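Local coordinates for MarR family transcriptional regulator (Staphylococcus epidermidis, PDB 5HLI), which acts as a redox-sensing MarR-type transcriptional regulator, seen here in its disulfide-formed state as a pair of identical chains, at the interface of chains A and B. Numbering follows the deposited sequence. Chains: chain A/B, MarR family transcriptional regulator.

Contact 1 and contact 2 are neighbouring parts of one two-fold symmetric interface, their C-alpha centres about 14 Å apart. They join directly on the chain A side: contact 2 uses the last turn of helix 103-117, ending at A:Ser117, and contact 1 takes up A:Ser118 and A:Cys119 just beyond it. The first long helix serves in both, from chain A in contact 1 and from chain B in contact 2. Symmetry repeats each patch with the chains exchanged, so the terminal helices of both subunits interlock. MarR regulators are dimers, and this is the expected way of pairing their two DNA-binding lobes.

Contact 1: the interface of chains A and B. Residues chain A 25, 29, 32, 118-119; chain B 143, 146-147.
B:Leu146 pushes into a recess formed by A:Phe29 and A:Ser118, and much of this patch is hydrocarbon packing. Its CB reaches the ring at CD1 of A:Phe29, 3.8 Å away, and its CD1 methyl lies beside CE1. The leucine therefore meets one flank of the phenyl group, slanting over the rim instead of lying flat on it, and CD1 is displaced to the same side of the ring plane as A:Cys119 CA. That CA sits 3.7 Å above the plane of the A:Phe29 ring, while the hydroxyl OG of A:Ser118 lies in plane at the edge, so residues of chain A itself help to fix the ring. With CG anti to the backbone N (chi1 174°), A:Phe29 extends its ring along the flank of B:Leu146.

One turn earlier in the same helix, B:Leu143 CD1 rests 3.6 Å from A:Leu25 CB. B:Ile147 crosses A:Leu25 at about a right angle.

Several methyls pack against backbone carbonyls. B:Leu146 CD1 abuts A:Ser118 O, and B:Leu143 CD2 is 3.3 Å from A:Cys119 O. B:Ile147 CD1 lies 3.5 Å from A:Leu25 O; its CG1 branch, anti to the carbonyl carbon (chi1 -57°), points this methyl at the opposing helix.

A:Lys32 contributes its aliphatic stem. CE passes 3.5 Å from B:Leu146 O. The amine NZ stays 4.1 Å from B:Ile147 O, near the carboxyl end of helix 136-147, whose dipole might weakly favour a positive charge there.

In the fold, the last turns of helix 136-147 of chain B nestle between helix 2-36 of chain A and the loop after helix 103-117, whose A:Cys119 may belong to the redox switch of this regulator.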
loop_
_atom_site.group_PDB
_atom_site.type_symbol
_atom_site.label_atom_id
_atom_site.label_comp_id
_atom_site.label_asym_id
_atom_site.label_seq_id
_atom_site.Cartn_x
_atom_site.Cartn_y
_atom_site.Cartn_z
ATOM N N LEU A 25 5.109 3.422 -1.692
ATOM C CA LEU A 25 5.627 4.506 -2.521
ATOM C C LEU A 25 4.804 4.662 -3.793
ATOM O O LEU A 25 4.557 5.787 -4.247
ATOM C CB LEU A 25 7.097 4.259 -2.854
ATOM C CG LEU A 25 8.051 4.256 -1.659
ATOM C CD1 LEU A 25 9.463 3.937 -2.108
ATOM C CD2 LEU A 25 8.003 5.594 -0.938
ATOM N N PHE A 29 2.553 7.947 -4.797
ATOM C CA PHE A 29 2.571 8.531 -6.133
ATOM C C PHE A 29 1.154 8.701 -6.667
ATOM O O PHE A 29 0.809 9.752 -7.221
ATOM C CB PHE A 29 3.407 7.664 -7.075
ATOM C CG PHE A 29 3.361 8.112 -8.510
ATOM C CD1 PHE A 29 4.229 9.086 -8.973
ATOM C CD2 PHE A 29 2.450 7.558 -9.395
ATOM C CE1 PHE A 29 4.188 9.503 -10.293
ATOM C CE2 PHE A 29 2.402 7.971 -10.713
ATOM C CZ PHE A 29 3.274 8.942 -11.162
ATOM N N LYS A 32 -0.619 11.587 -4.916
ATOM C CA LYS A 32 -0.137 12.872 -5.413
ATOM C C LYS A 32 -0.764 13.206 -6.762
ATOM O O LYS A 32 -1.232 14.329 -6.984
ATOM C CB LYS A 32 1.388 12.845 -5.513
ATOM C CG LYS A 32 2.010 14.086 -6.130
ATOM C CD LYS A 32 3.528 13.970 -6.164
ATOM C CE LYS A 32 4.166 15.148 -6.885
ATOM N NZ LYS A 32 3.822 16.447 -6.245
ATOM N N SER A 118 4.010 7.723 -15.541
ATOM C CA SER A 118 5.347 8.072 -15.078
ATOM C C SER A 118 5.729 7.365 -13.782
ATOM O O SER A 118 6.812 7.626 -13.250
ATOM C CB SER A 118 5.463 9.587 -14.893
ATOM O OG SER A 118 4.467 10.072 -14.011
ATOM N N CYS A 119 4.875 6.476 -13.269
ATOM C CA CYS A 119 5.189 5.770 -12.030
ATOM C C CYS A 119 6.392 4.849 -12.193
ATOM O O CYS A 119 7.082 4.554 -11.212
ATOM C CB CYS A 119 3.965 4.984 -11.560
ATOM S SG CYS A 119 3.326 3.807 -12.773
ATOM N N LEU B 143 10.737 6.278 -7.280
ATOM C CA LEU B 143 9.431 6.695 -6.780
ATOM C C LEU B 143 9.553 7.852 -5.797
ATOM O O LEU B 143 8.743 8.785 -5.827
ATOM C CB LEU B 143 8.713 5.510 -6.131
ATOM C CG LEU B 143 8.116 4.477 -7.090
ATOM C CD1 LEU B 143 7.572 3.275 -6.328
ATOM C CD2 LEU B 143 7.028 5.109 -7.949
ATOM N N LEU B 146 9.824 11.069 -7.585
ATOM C CA LEU B 146 8.550 11.500 -8.147
ATOM C C LEU B 146 7.659 12.143 -7.089
ATOM O O LEU B 146 6.989 13.141 -7.355
ATOM C CB LEU B 146 7.826 10.320 -8.798
ATOM C CG LEU B 146 8.547 9.642 -9.964
ATOM C CD1 LEU B 146 7.857 8.339 -10.338
ATOM C CD2 LEU B 146 8.626 10.574 -11.163
ATOM N N ILE B 147 7.650 11.568 -5.889
ATOM C CA ILE B 147 6.820 12.091 -4.808
ATOM C C ILE B 147 7.363 13.430 -4.320
ATOM O O ILE B 147 6.611 14.393 -4.134
ATOM C CB ILE B 147 6.727 11.067 -3.664
ATOM C CG1 ILE B 147 6.177 9.738 -4.187
ATOM C CG2 ILE B 147 5.858 11.603 -2.536
ATOM C CD1 ILE B 147 6.400 8.567 -3.249
#

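Contact 2: the interface of chains A and B. Residues chain A 113-114, 117; chain B 6, 9-10, 13.
A:Phe113 lies among B:Asn13, B:Met9, B:Arg10 and B:Gln6, and the flat groups meet it in nearly parallel fashion. The carboxamide of B:Asn13 lies over one face, its plane 6° from the ring's, with ND2 3.6 Å above the plane and offset toward the rim. The B:Gln6 amide is also close to parallel, but it comes from the opposite side of the plane and beyond the rim, NE2 being 3.4 Å from A:Phe113 CE2. B:Arg10 contributes its backbone end: CA touches ring atom CZ, and CB lies at the edge in plane.

Hydrogen bonding centres on B:Asn13 ND2. It donates almost straight to A:Phe113 O (3.1 Å, 169° at H) and to B:Met9 O one turn back in its own helix (3.0 Å). Both acceptors lie in the amide plane, which holds the carboxamide flat over the ring.

B:Met9 packs between the A:Phe113 ring and A:Ser117. Its CB lies 3.5 Å from A:Phe113 CE2, and the bend at chi3 (-61°) returns the CE methyl to that rim. CG packs 3.6 Å from A:Ser117 CB, and SD abuts the A:Glu114 methylenes. A:Ser117 OG is itself tied to A:Glu114 O, fixing its rotation.

Here the last turns of helix 103-117 of chain A cross the amino-terminal part of helix 2-34 of chain B.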
loop_
_atom_site.group_PDB
_atom_site.type_symbol
_atom_site.label_atom_id
_atom_site.label_comp_id
_atom_site.label_asym_id
_atom_site.label_seq_id
_atom_site.Cartn_x
_atom_site.Cartn_y
_atom_site.Cartn_z
ATOM N N PHE A 113 -4.340 8.822 -17.558
ATOM C CA PHE A 113 -3.567 7.677 -18.023
ATOM C C PHE A 113 -2.092 8.026 -18.173
ATOM O O PHE A 113 -1.216 7.305 -17.681
ATOM C CB PHE A 113 -4.157 7.193 -19.349
ATOM C CG PHE A 113 -3.604 5.888 -19.832
ATOM C CD1 PHE A 113 -4.000 4.696 -19.250
ATOM C CD2 PHE A 113 -2.718 5.849 -20.895
ATOM C CE1 PHE A 113 -3.502 3.491 -19.703
ATOM C CE2 PHE A 113 -2.220 4.649 -21.354
ATOM C CZ PHE A 113 -2.612 3.468 -20.757
ATOM N N GLU A 114 -1.798 9.147 -18.839
ATOM C CA GLU A 114 -0.409 9.540 -19.051
ATOM C C GLU A 114 0.257 9.971 -17.749
ATOM O O GLU A 114 1.429 9.655 -17.513
ATOM C CB GLU A 114 -0.336 10.662 -20.089
ATOM C CG GLU A 114 1.079 11.088 -20.438
ATOM C CD GLU A 114 1.152 11.846 -21.749
ATOM O OE1 GLU A 114 2.252 12.324 -22.099
ATOM O OE2 GLU A 114 0.113 11.960 -22.432
ATOM N N SER A 117 1.349 7.025 -15.839
ATOM C CA SER A 117 2.345 6.212 -16.531
ATOM C C SER A 117 3.777 6.559 -16.144
ATOM O O SER A 117 4.685 5.760 -16.401
ATOM C CB SER A 117 2.177 6.354 -18.044
ATOM O OG SER A 117 2.536 7.655 -18.478
ATOM N N GLN B 6 2.217 4.117 -26.360
ATOM C CA GLN B 6 0.928 3.803 -25.756
ATOM C C GLN B 6 0.998 2.513 -24.949
ATOM O O GLN B 6 0.393 2.410 -23.874
ATOM C CB GLN B 6 -0.145 3.702 -26.840
ATOM C CG GLN B 6 -1.543 3.422 -26.313
ATOM C CD GLN B 6 -2.097 4.558 -25.472
ATOM O OE1 GLN B 6 -1.694 5.713 -25.623
ATOM N NE2 GLN B 6 -3.029 4.235 -24.581
ATOM N N MET B 9 2.839 2.966 -21.570
ATOM C CA MET B 9 1.970 3.601 -20.585
ATOM C C MET B 9 0.945 2.614 -20.040
ATOM O O MET B 9 0.602 2.656 -18.852
ATOM C CB MET B 9 1.271 4.816 -21.196
ATOM C CG MET B 9 2.209 5.932 -21.625
ATOM S SD MET B 9 1.330 7.466 -21.985
ATOM C CE MET B 9 0.266 6.956 -23.330
ATOM N N ARG B 10 0.441 1.717 -20.893
ATOM C CA ARG B 10 -0.516 0.721 -20.423
ATOM C C ARG B 10 0.131 -0.242 -19.435
ATOM O O ARG B 10 -0.472 -0.588 -18.413
ATOM C CB ARG B 10 -1.110 -0.047 -21.602
ATOM C CG ARG B 10 -2.309 -0.904 -21.218
ATOM C CD ARG B 10 -2.679 -1.889 -22.313
ATOM N NE ARG B 10 -1.637 -2.891 -22.517
ATOM C CZ ARG B 10 -1.496 -3.987 -21.776
ATOM N NH1 ARG B 10 -2.329 -4.225 -20.773
ATOM N NH2 ARG B 10 -0.518 -4.843 -22.036
ATOM N N ASN B 13 0.644 1.672 -16.056
ATOM C CA ASN B 13 -0.603 1.701 -15.296
ATOM C C ASN B 13 -0.920 0.340 -14.694
ATOM O O ASN B 13 -1.339 0.248 -13.534
ATOM C CB ASN B 13 -1.753 2.157 -16.193
ATOM C CG ASN B 13 -1.901 3.659 -16.232
ATOM O OD1 ASN B 13 -2.716 4.230 -15.506
ATOM N ND2 ASN B 13 -1.118 4.312 -17.083
#